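Local coordinates for glycosylation Associate Protein 1 (Streptococcus agalactiae serotype V, PDB 6OYC) that probably acts, in complex with two partner proteins, in the glycosylation and secretion of a surface protein by the accessory Sec system, at residues Ile450-Thr455 against Tyr465-Ile470; Ile320-Asp325 against Leu426-Ser431; Lys350-Ser355 against Ser407-Leu412; Leu339-Leu344 against Glu472-Ile477. All coordinates share one frame; numbering follows the deposited sequence.

Contact 1. Residues Ile450-Thr455 against Tyr465-Ile470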
# COMPACT_ATOMS: atom_id res chain seq x y z
N ILE A 450 6.72 -3.87 21.32
CA ILE A 450 6.92 -5.12 22.05
C ILE A 450 6.60 -6.28 21.11
O ILE A 450 5.46 -6.41 20.64
CB ILE A 450 6.08 -5.20 23.33
CG1 ILE A 450 6.47 -4.10 24.32
CG2 ILE A 450 6.24 -6.59 23.97
CD1 ILE A 450 5.60 -4.08 25.57
N ASN A 451 7.59 -7.14 20.87
CA ASN A 451 7.47 -8.33 20.04
C ASN A 451 7.87 -9.56 20.85
O ASN A 451 8.49 -9.45 21.91
CB ASN A 451 8.34 -8.21 18.77
CG ASN A 451 8.13 -6.89 18.01
OD1 ASN A 451 9.08 -6.16 17.74
ND2 ASN A 451 6.88 -6.57 17.69
N THR A 452 7.50 -10.74 20.36
CA THR A 452 8.03 -11.98 20.90
C THR A 452 9.15 -12.57 20.06
O THR A 452 9.63 -13.66 20.37
CB THR A 452 6.93 -13.04 21.03
OG1 THR A 452 6.25 -13.17 19.78
CG2 THR A 452 5.95 -12.65 22.11
N ILE A 453 9.55 -11.90 18.98
CA ILE A 453 10.57 -12.42 18.07
C ILE A 453 11.53 -11.29 17.74
O ILE A 453 11.21 -10.11 17.86
CB ILE A 453 9.96 -12.99 16.78
CG1 ILE A 453 9.52 -11.84 15.87
CG2 ILE A 453 8.79 -13.89 17.09
CD1 ILE A 453 8.85 -12.28 14.59
N LEU A 454 12.73 -11.68 17.32
CA LEU A 454 13.68 -10.72 16.80
C LEU A 454 13.27 -10.31 15.39
O LEU A 454 12.85 -11.13 14.58
CB LEU A 454 15.09 -11.30 16.79
CG LEU A 454 16.26 -10.36 16.42
CD1 LEU A 454 16.52 -10.29 14.90
CD2 LEU A 454 16.05 -8.96 17.03
N THR A 455 13.42 -9.02 15.12
CA THR A 455 13.12 -8.44 13.82
C THR A 455 14.23 -7.46 13.52
O THR A 455 14.96 -7.03 14.41
CB THR A 455 11.75 -7.71 13.82
OG1 THR A 455 11.83 -6.54 14.66
CG2 THR A 455 10.63 -8.63 14.34
N TYR A 465 11.08 -3.95 23.07
CA TYR A 465 11.30 -4.95 24.10
C TYR A 465 10.79 -6.29 23.60
O TYR A 465 9.62 -6.40 23.20
CB TYR A 465 10.61 -4.55 25.41
CG TYR A 465 11.10 -5.29 26.63
CD1 TYR A 465 10.70 -6.60 26.89
CD2 TYR A 465 11.95 -4.67 27.55
CE1 TYR A 465 11.13 -7.28 28.03
CE2 TYR A 465 12.39 -5.35 28.70
CZ TYR A 465 11.98 -6.65 28.93
OH TYR A 465 12.41 -7.32 30.05
N ILE A 466 11.66 -7.29 23.61
CA ILE A 466 11.33 -8.63 23.15
C ILE A 466 11.04 -9.49 24.38
O ILE A 466 11.92 -9.71 25.22
CB ILE A 466 12.46 -9.23 22.30
CG1 ILE A 466 12.83 -8.27 21.17
CG2 ILE A 466 12.05 -10.57 21.75
CD1 ILE A 466 13.87 -8.83 20.22
N ILE A 467 9.80 -9.96 24.49
CA ILE A 467 9.38 -10.80 25.60
C ILE A 467 9.50 -12.27 25.19
O ILE A 467 9.20 -12.64 24.04
CB ILE A 467 7.95 -10.46 26.08
CG1 ILE A 467 6.94 -10.69 24.97
CG2 ILE A 467 7.87 -9.01 26.54
CD1 ILE A 467 5.51 -10.51 25.42
N GLU A 468 9.97 -13.10 26.13
CA GLU A 468 10.06 -14.53 25.90
C GLU A 468 8.73 -15.22 26.15
O GLU A 468 8.46 -16.26 25.56
CB GLU A 468 11.14 -15.15 26.80
CG GLU A 468 12.57 -14.73 26.45
CD GLU A 468 13.41 -14.40 27.68
OE1 GLU A 468 14.66 -14.40 27.58
OE2 GLU A 468 12.82 -14.14 28.76
N GLU A 469 7.91 -14.66 27.03
CA GLU A 469 6.59 -15.21 27.32
C GLU A 469 5.62 -14.05 27.48
O GLU A 469 6.02 -12.92 27.75
CB GLU A 469 6.61 -16.08 28.59
CG GLU A 469 5.56 -17.18 28.61
CD GLU A 469 5.45 -17.86 29.98
OE1 GLU A 469 5.77 -17.20 30.99
OE2 GLU A 469 5.05 -19.04 30.04
N ILE A 470 4.33 -14.34 27.31
CA ILE A 470 3.35 -13.26 27.32
C ILE A 470 3.28 -12.59 28.69
O ILE A 470 3.15 -11.36 28.78
CB ILE A 470 1.98 -13.79 26.85
CG1 ILE A 470 2.04 -14.08 25.34
CG2 ILE A 470 0.87 -12.78 27.16
CD1 ILE A 470 0.79 -14.72 24.77
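Ile466 leans back over the segment 450-455, and its side chain can be followed outward from the backbone. CB sits 4.0 Å from Asn451 O. There the chain forks. CG2 lies nearest Asn451 O, with the Thr452 carbonyl carbon a little further off, while CG1, anti to the carbonyl carbon of its own residue (chi1 -53°), heads toward Ile453 O. The chain stays extended beyond it, and CD1 meets Ile453 O and ends 3.9 Å from Leu454 CD2, the two side chains crossing at a slant. A branched aliphatic residue suits this place because one branch packs near the strand while the other reaches the loop after it.

The backbones run parallel, Ile450 beside Tyr465 and Asn451 beside Ile466. Asn451 uses both its backbone groups: its N donates to Tyr465 O at 3.2 Å, and its O accepts from Ile467 N at 2.9 Å. Its side-chain ND2 bonds to Asp429 O of the segment 426-431. Past the strand ends, Ile467 has CG1 between its backbone N and carbonyl carbon (chi1 62°), which brings that atom 3.6 Å from Thr452 CG2. Its CG2 meets Ile450 CG2 at 3.9 Å, the side chains about perpendicular. Thr452 serves two neighbours, giving its methyl to Ile467 and its OG1 to Ile430 O.

Strand 464-466 is, within this chain, the outermost strand at one border of the parallel sheet in this GT-B-clan protein. Two backbone bonds between the segments and the methyl contacts beyond them imply that hydrogen bonding holds the strand ends, while apolar packing carries the contact into the loops.

Contact 2. Residues Ile320-Asp325 against Leu426-Ser431; sequences IYFVVD and LIIDIS
Ile428 packs against both Ile320 and Phe322, and has more surface buried here than any other residue of the two segments. Its two branches divide the work. With CG1 beside the backbone N (chi1 -65°), CG2 is anti to it and lies over one face of the Phe322 ring, 3.9 Å from the centroid and displaced toward the rim, a CH-pi contact. CD1 ends 3.7 Å from Ile320 CG2. Phe322 has CG anti to its own N (chi1 -164°), and its CZ also meets Ile430 CD1.

Ile320, Phe322 and Ile428 share one face of the sheet, with Leu426 CD2 beside Ile320 CD1. Strands 318-323 and 426-428 are the central pair of a six-stranded parallel sheet of Rossmann type, in keeping with the GT-B clan, and helices 329-344 and 473-481 cover this face. Large apolar side chains therefore fit it. Tyr321 and Val323 donate from N to Leu426 O and Ile428 O, while Tyr321 O accepts from Ile428 N.

Beyond the strands the backbones part and two waters fill in. Both donate to Asp429 OD1, at 2.6 Å each; the first also reaches Val323 O, and the second accepts from Ser431 OG, an oxygen also bonded to Ile433 N. Asp429 OD2 accepts from Asp435 N, while the Val323 methyls lie against the carboxylate.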
# COMPACT_ATOMS: atom_id res chain seq x y z
N ILE A 320 -1.92 2.12 24.61
CA ILE A 320 -1.29 0.94 24.03
C ILE A 320 -2.06 0.53 22.79
O ILE A 320 -3.29 0.36 22.83
CB ILE A 320 -1.24 -0.23 25.04
CG1 ILE A 320 -0.48 0.18 26.31
CG2 ILE A 320 -0.61 -1.48 24.40
CD1 ILE A 320 -0.24 -0.96 27.26
N TYR A 321 -1.34 0.35 21.69
CA TYR A 321 -1.88 -0.07 20.40
C TYR A 321 -1.56 -1.55 20.22
O TYR A 321 -0.41 -1.91 19.94
CB TYR A 321 -1.24 0.80 19.30
CG TYR A 321 -1.70 0.63 17.86
CD1 TYR A 321 -1.15 -0.35 17.03
CD2 TYR A 321 -2.60 1.53 17.29
CE1 TYR A 321 -1.54 -0.47 15.69
CE2 TYR A 321 -2.99 1.42 15.95
CZ TYR A 321 -2.46 0.42 15.17
OH TYR A 321 -2.84 0.30 13.85
N PHE A 322 -2.56 -2.42 20.39
CA PHE A 322 -2.35 -3.86 20.56
C PHE A 322 -2.92 -4.64 19.38
O PHE A 322 -4.15 -4.81 19.27
CB PHE A 322 -2.98 -4.34 21.88
CG PHE A 322 -2.50 -5.70 22.35
CD1 PHE A 322 -2.76 -6.85 21.62
CD2 PHE A 322 -1.83 -5.83 23.57
CE1 PHE A 322 -2.35 -8.10 22.09
CE2 PHE A 322 -1.41 -7.09 24.03
CZ PHE A 322 -1.67 -8.22 23.29
N VAL A 323 -2.04 -5.17 18.54
CA VAL A 323 -2.45 -5.91 17.36
C VAL A 323 -2.89 -7.30 17.79
O VAL A 323 -2.12 -8.02 18.43
CB VAL A 323 -1.32 -5.98 16.32
CG1 VAL A 323 -1.70 -6.89 15.12
CG2 VAL A 323 -0.97 -4.57 15.83
N VAL A 324 -4.11 -7.70 17.42
CA VAL A 324 -4.64 -9.00 17.84
C VAL A 324 -4.62 -10.05 16.72
O VAL A 324 -4.81 -11.24 17.01
CB VAL A 324 -6.06 -8.87 18.43
CG1 VAL A 324 -6.02 -7.96 19.66
CG2 VAL A 324 -7.04 -8.34 17.37
N ASP A 325 -4.36 -9.66 15.47
CA ASP A 325 -4.30 -10.60 14.36
C ASP A 325 -3.26 -11.70 14.58
O ASP A 325 -2.19 -11.48 15.16
CB ASP A 325 -3.97 -9.87 13.05
CG ASP A 325 -5.06 -8.92 12.63
OD1 ASP A 325 -6.26 -9.26 12.79
OD2 ASP A 325 -4.73 -7.82 12.17
N LEU A 426 2.69 3.09 23.16
CA LEU A 426 3.31 1.77 23.07
C LEU A 426 2.60 0.92 22.02
O LEU A 426 1.37 0.87 22.00
CB LEU A 426 3.28 1.07 24.44
CG LEU A 426 3.99 -0.28 24.58
CD1 LEU A 426 5.48 -0.15 24.29
CD2 LEU A 426 3.75 -0.86 25.98
N ILE A 427 3.40 0.26 21.18
CA ILE A 427 2.90 -0.68 20.18
C ILE A 427 3.16 -2.10 20.68
O ILE A 427 4.28 -2.43 21.07
CB ILE A 427 3.59 -0.45 18.81
CG1 ILE A 427 2.97 0.76 18.09
CG2 ILE A 427 3.50 -1.68 17.92
CD1 ILE A 427 3.84 1.26 16.92
N ILE A 428 2.13 -2.94 20.67
CA ILE A 428 2.29 -4.35 21.02
C ILE A 428 1.81 -5.22 19.86
O ILE A 428 0.63 -5.19 19.49
CB ILE A 428 1.56 -4.73 22.32
CG1 ILE A 428 2.18 -4.00 23.52
CG2 ILE A 428 1.72 -6.23 22.56
CD1 ILE A 428 1.59 -4.43 24.85
N ASP A 429 2.73 -6.01 19.32
CA ASP A 429 2.39 -7.01 18.31
C ASP A 429 3.22 -8.24 18.65
O ASP A 429 4.42 -8.28 18.38
CB ASP A 429 2.67 -6.50 16.90
CG ASP A 429 2.04 -7.37 15.83
OD1 ASP A 429 1.62 -8.51 16.15
OD2 ASP A 429 1.98 -6.90 14.66
N ILE A 430 2.58 -9.23 19.28
CA ILE A 430 3.31 -10.34 19.89
C ILE A 430 3.12 -11.65 19.12
O ILE A 430 3.59 -12.69 19.58
CB ILE A 430 2.93 -10.53 21.36
CG1 ILE A 430 1.42 -10.63 21.53
CG2 ILE A 430 3.52 -9.40 22.22
CD1 ILE A 430 1.01 -11.18 22.86
N SER A 431 2.46 -11.62 17.97
CA SER A 431 2.34 -12.82 17.16
C SER A 431 3.69 -13.18 16.56
O SER A 431 4.65 -12.40 16.60
CB SER A 431 1.29 -12.63 16.05
OG SER A 431 1.89 -12.12 14.87
O HOH W 1 -0.05 -9.53 17.81
O HOH W 2 0.39 -9.71 14.25

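Contact 3. Residues Lys350-Ser355 against Ser407-Leu412; sequences KVTFVS and SFTHPL
His410 meets Ser355 edge-on: the carbonyl O of Ser355 lies in the plane of the imidazole, 2.6 Å from ND1, which donates to it with an N-H...O angle of 165°. ND1 therefore carries the proton in this bond. CG anti to the backbone N (chi1 167°) carries the ring to the Ser355 carbonyl. Phe408 is met obliquely by two carbons of the other segment, its CZ lying 3.6 Å from Ser355 CB and its CD2 3.9 Å from Phe353 CB, while Tyr367 makes an edge-to-face pair with it. The Phe353 ring has Val351 CG1 of its own strand over one face, and Ser407 O approaches obliquely near CD2. The small side chain of Ser355 suits its position beside the large Phe408 ring.

Strand 406-409 forms one border of the parallel sheet and strand 349-354 is its inner neighbour. Helix 360-375, in the connection between them, makes this a beta-alpha-beta crossover, the repeating element of Rossmann-type domains. Phe353 and Phe408 face that helix, both touching Leu370. Four backbone bonds join the two segments: Phe353 takes part in two, N to Ser407 O and O from Thr409 N, flanked by Ser407 N to Val351 O and Ser355 N to Thr409 O.

Thr352, Val354 and Thr409, which share the other face with Ser407, are compact and beta-branched. Thr352 CG2 meets Thr409 CG2 at 3.5 Å, while Thr352 OG1 bonds to Glu319 OE1. Pro411 crosses Val354 at about a right angle, its CD 3.9 Å from Val354 CG1.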
# COMPACT_ATOMS: atom_id res chain seq x y z
N LYS A 350 -4.43 2.82 28.72
CA LYS A 350 -5.59 2.41 27.94
C LYS A 350 -5.11 1.48 26.83
O LYS A 350 -3.98 1.60 26.36
CB LYS A 350 -6.32 3.62 27.37
CG LYS A 350 -6.71 4.64 28.43
CD LYS A 350 -7.63 5.71 27.88
CE LYS A 350 -8.14 6.65 28.98
NZ LYS A 350 -8.93 7.77 28.40
N VAL A 351 -5.96 0.55 26.42
CA VAL A 351 -5.58 -0.42 25.39
C VAL A 351 -6.54 -0.29 24.21
O VAL A 351 -7.76 -0.43 24.37
CB VAL A 351 -5.54 -1.86 25.92
CG1 VAL A 351 -5.18 -2.84 24.78
CG2 VAL A 351 -4.55 -1.99 27.08
N THR A 352 -5.99 -0.04 23.03
CA THR A 352 -6.74 -0.15 21.78
C THR A 352 -6.36 -1.45 21.09
O THR A 352 -5.22 -1.60 20.62
CB THR A 352 -6.46 1.02 20.85
OG1 THR A 352 -6.72 2.25 21.52
CG2 THR A 352 -7.32 0.91 19.59
N PHE A 353 -7.32 -2.37 21.02
CA PHE A 353 -7.14 -3.60 20.24
C PHE A 353 -7.34 -3.31 18.76
O PHE A 353 -8.31 -2.67 18.35
CB PHE A 353 -8.12 -4.67 20.70
CG PHE A 353 -7.91 -5.10 22.11
CD1 PHE A 353 -6.72 -5.73 22.48
CD2 PHE A 353 -8.87 -4.83 23.08
CE1 PHE A 353 -6.51 -6.12 23.79
CE2 PHE A 353 -8.67 -5.21 24.40
CZ PHE A 353 -7.50 -5.86 24.76
N VAL A 354 -6.40 -3.78 17.95
CA VAL A 354 -6.31 -3.43 16.54
C VAL A 354 -6.40 -4.72 15.73
O VAL A 354 -5.61 -5.65 15.94
CB VAL A 354 -5.00 -2.68 16.25
CG1 VAL A 354 -4.85 -2.36 14.73
CG2 VAL A 354 -4.96 -1.42 17.11
N SER A 355 -7.36 -4.77 14.81
CA SER A 355 -7.49 -5.87 13.87
C SER A 355 -7.39 -5.31 12.46
O SER A 355 -8.16 -4.41 12.08
CB SER A 355 -8.82 -6.61 14.05
OG SER A 355 -9.07 -7.47 12.96
N SER A 407 -10.77 -0.53 23.97
CA SER A 407 -11.52 -0.36 22.74
C SER A 407 -11.00 -1.32 21.69
O SER A 407 -9.94 -1.94 21.83
CB SER A 407 -11.48 1.09 22.22
OG SER A 407 -10.14 1.55 22.11
N PHE A 408 -11.78 -1.45 20.62
CA PHE A 408 -11.47 -2.31 19.50
C PHE A 408 -11.66 -1.49 18.24
O PHE A 408 -12.70 -0.86 18.05
CB PHE A 408 -12.39 -3.54 19.50
CG PHE A 408 -12.14 -4.49 18.37
CD1 PHE A 408 -12.78 -4.33 17.14
CD2 PHE A 408 -11.27 -5.56 18.53
CE1 PHE A 408 -12.55 -5.21 16.10
CE2 PHE A 408 -11.04 -6.45 17.50
CZ PHE A 408 -11.68 -6.28 16.28
N THR A 409 -10.64 -1.47 17.38
CA THR A 409 -10.74 -0.72 16.14
C THR A 409 -10.17 -1.53 14.98
O THR A 409 -9.32 -2.41 15.16
CB THR A 409 -10.02 0.64 16.22
OG1 THR A 409 -10.30 1.38 15.03
CG2 THR A 409 -8.53 0.47 16.29
N HIS A 410 -10.63 -1.19 13.78
CA HIS A 410 -10.20 -1.82 12.53
C HIS A 410 -9.82 -0.73 11.54
O HIS A 410 -10.66 -0.25 10.77
CB HIS A 410 -11.29 -2.72 11.96
CG HIS A 410 -11.04 -3.15 10.55
ND1 HIS A 410 -9.87 -3.77 10.16
CD2 HIS A 410 -11.78 -3.02 9.42
CE1 HIS A 410 -9.91 -4.02 8.87
NE2 HIS A 410 -11.06 -3.57 8.40
N PRO A 411 -8.56 -0.30 11.53
CA PRO A 411 -8.14 0.74 10.57
C PRO A 411 -8.32 0.26 9.13
O PRO A 411 -8.03 -0.89 8.81
CB PRO A 411 -6.66 0.96 10.90
CG PRO A 411 -6.45 0.28 12.26
CD PRO A 411 -7.45 -0.81 12.35
N LEU A 412 -8.83 1.15 8.27
CA LEU A 412 -9.18 0.83 6.88
C LEU A 412 -8.07 1.15 5.88
O LEU A 412 -8.16 0.71 4.74
CB LEU A 412 -10.45 1.60 6.46
CG LEU A 412 -11.69 1.36 7.35
CD1 LEU A 412 -12.79 2.39 7.11
CD2 LEU A 412 -12.22 -0.05 7.17

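Contact 4. Residues Leu339-Leu344 against Glu472-Ile477; sequences LYKVML and ELEKAI
Leu339, Val342 and Ile477 make the apolar part of this helix contact. Leu339 CD2 reaches across to Ile477 CD1 at 3.6 Å, the two side chains about perpendicular, and Val342 meets the same isoleucine in a similar crossing, CG2 to CG2 at 4.0 Å. The first torsion points the two methyls of Val342 at different partners: CG1, anti to the carbonyl carbon (chi1 -43°), lies 3.7 Å from the backbone CA of Glu474, while CG2 takes the side of Ile477. A short branched residue fits where the helices come close, and the longer Leu339 and Ile477 reach inward from their helices to the sheet, where they touch Phe353 and Ile428 respectively.

Helices 329-344 and 473-481 lie on the same face of the parallel Rossmann-type sheet. One follows the central strand 318-323 and the other follows the border strand 464-466. The short helical segments cross at -42° with their axes 9.2 Å apart at the closest, a spacing in keeping with interlocked aliphatic side chains.

The polar part lies on the outer side. Lys341 crosses the Glu474 side chain at a slant, with CD and CE each 3.3 Å from Glu474 OE2, but its bends at chi3 and chi4 leave NZ 4.7 Å from Glu474 OE1. The opposite charges could attract each other, though these charged atoms are not in contact. Glu474 OE1 bonds instead to Ser338 OG, a partner in the facing helix that helps fix the carboxylate.

Within the segment 472-477, Glu472 O accepts from both Lys475 N and Ala476 N.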
# COMPACT_ATOMS: atom_id res chain seq x y z
N LEU A 339 -2.60 -7.71 30.90
CA LEU A 339 -3.04 -6.33 30.70
C LEU A 339 -3.85 -5.84 31.89
O LEU A 339 -3.69 -4.70 32.33
CB LEU A 339 -3.84 -6.20 29.40
CG LEU A 339 -3.09 -6.36 28.06
CD1 LEU A 339 -4.07 -6.48 26.89
CD2 LEU A 339 -2.09 -5.23 27.84
N TYR A 340 -4.74 -6.70 32.40
CA TYR A 340 -5.47 -6.41 33.63
C TYR A 340 -4.51 -6.04 34.77
O TYR A 340 -4.70 -5.01 35.43
CB TYR A 340 -6.33 -7.62 34.01
CG TYR A 340 -7.30 -7.37 35.14
CD1 TYR A 340 -8.40 -6.55 34.97
CD2 TYR A 340 -7.12 -7.97 36.39
CE1 TYR A 340 -9.29 -6.32 36.00
CE2 TYR A 340 -8.01 -7.75 37.42
CZ TYR A 340 -9.09 -6.92 37.23
OH TYR A 340 -9.98 -6.69 38.25
N LYS A 341 -3.46 -6.84 34.97
CA LYS A 341 -2.55 -6.60 36.09
C LYS A 341 -1.87 -5.24 35.99
O LYS A 341 -1.83 -4.49 36.97
CB LYS A 341 -1.52 -7.72 36.17
CG LYS A 341 -2.00 -8.98 36.90
CD LYS A 341 -0.82 -9.80 37.39
CE LYS A 341 -0.91 -11.25 36.91
NZ LYS A 341 -2.05 -12.02 37.51
N VAL A 342 -1.31 -4.91 34.82
CA VAL A 342 -0.60 -3.64 34.71
C VAL A 342 -1.58 -2.47 34.76
O VAL A 342 -1.22 -1.36 35.16
CB VAL A 342 0.27 -3.57 33.44
CG1 VAL A 342 1.03 -4.88 33.23
CG2 VAL A 342 -0.57 -3.21 32.22
N MET A 343 -2.84 -2.70 34.38
CA MET A 343 -3.80 -1.61 34.30
C MET A 343 -4.37 -1.26 35.66
O MET A 343 -4.63 -0.08 35.93
CB MET A 343 -4.93 -1.98 33.33
CG MET A 343 -4.60 -1.60 31.88
SD MET A 343 -5.75 -2.31 30.70
CE MET A 343 -7.16 -1.20 30.88
N LEU A 344 -4.58 -2.25 36.53
CA LEU A 344 -4.95 -1.94 37.91
C LEU A 344 -3.85 -1.16 38.60
O LEU A 344 -4.12 -0.27 39.41
CB LEU A 344 -5.26 -3.21 38.69
CG LEU A 344 -6.42 -4.09 38.27
CD1 LEU A 344 -6.18 -5.44 38.87
CD2 LEU A 344 -7.76 -3.53 38.74
N GLU A 472 5.52 -11.79 30.49
CA GLU A 472 6.55 -10.76 30.55
C GLU A 472 6.04 -9.39 30.11
O GLU A 472 6.72 -8.38 30.35
CB GLU A 472 7.73 -11.23 29.71
CG GLU A 472 9.09 -10.70 30.14
CD GLU A 472 10.20 -11.26 29.26
OE1 GLU A 472 9.96 -12.30 28.60
OE2 GLU A 472 11.30 -10.65 29.23
N LEU A 473 4.85 -9.31 29.47
CA LEU A 473 4.19 -8.02 29.29
C LEU A 473 4.08 -7.25 30.60
O LEU A 473 4.13 -6.01 30.60
CB LEU A 473 2.78 -8.21 28.72
CG LEU A 473 2.64 -8.55 27.23
CD1 LEU A 473 1.16 -8.80 26.90
CD2 LEU A 473 3.26 -7.47 26.35
N GLU A 474 3.92 -7.98 31.72
CA GLU A 474 3.81 -7.35 33.03
C GLU A 474 5.10 -6.64 33.43
O GLU A 474 5.08 -5.79 34.32
CB GLU A 474 3.43 -8.38 34.10
CG GLU A 474 1.97 -8.78 34.08
CD GLU A 474 1.71 -10.09 34.82
OE1 GLU A 474 1.13 -11.02 34.23
OE2 GLU A 474 2.10 -10.18 36.01
N LYS A 475 6.22 -6.98 32.79
CA LYS A 475 7.47 -6.25 32.94
C LYS A 475 7.69 -5.25 31.82
O LYS A 475 8.08 -4.11 32.07
CB LYS A 475 8.64 -7.25 32.99
CG LYS A 475 10.01 -6.63 33.21
CD LYS A 475 11.09 -7.72 33.33
CE LYS A 475 12.50 -7.14 33.53
NZ LYS A 475 13.53 -8.18 33.86
N ALA A 476 7.39 -5.66 30.58
CA ALA A 476 7.69 -4.84 29.41
C ALA A 476 6.82 -3.59 29.35
O ALA A 476 7.29 -2.52 28.94
CB ALA A 476 7.55 -5.68 28.15
N ILE A 477 5.55 -3.69 29.72
CA ILE A 477 4.65 -2.54 29.61
C ILE A 477 5.08 -1.46 30.59
O ILE A 477 5.20 -0.29 30.18
CB ILE A 477 3.18 -2.96 29.79
CG1 ILE A 477 2.73 -3.85 28.63
CG2 ILE A 477 2.30 -1.74 29.86
CD1 ILE A 477 1.29 -4.34 28.74

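How the contacts relate
After the earlier sheets of the chain, strand 318-323 is the first strand of this one, followed by helix 329-344 and strand 349-354. Strand 406-409 returns to 349-354 and closes contact 3. That loop lies wholly within the longer one closed by contact 2, when strand 426-428 comes in on the other flank of 318-323. Contact 1 then adds the last two strands in a short loop of its own. Helix 473-481 finally meets helix 329-344 in contact 4, whose loop encloses contacts 1 and 3 and crosses that of contact 2. Contacts 3, 2 and 1 thus join successive parts of one sheet, and contact 4 joins two helices on its face.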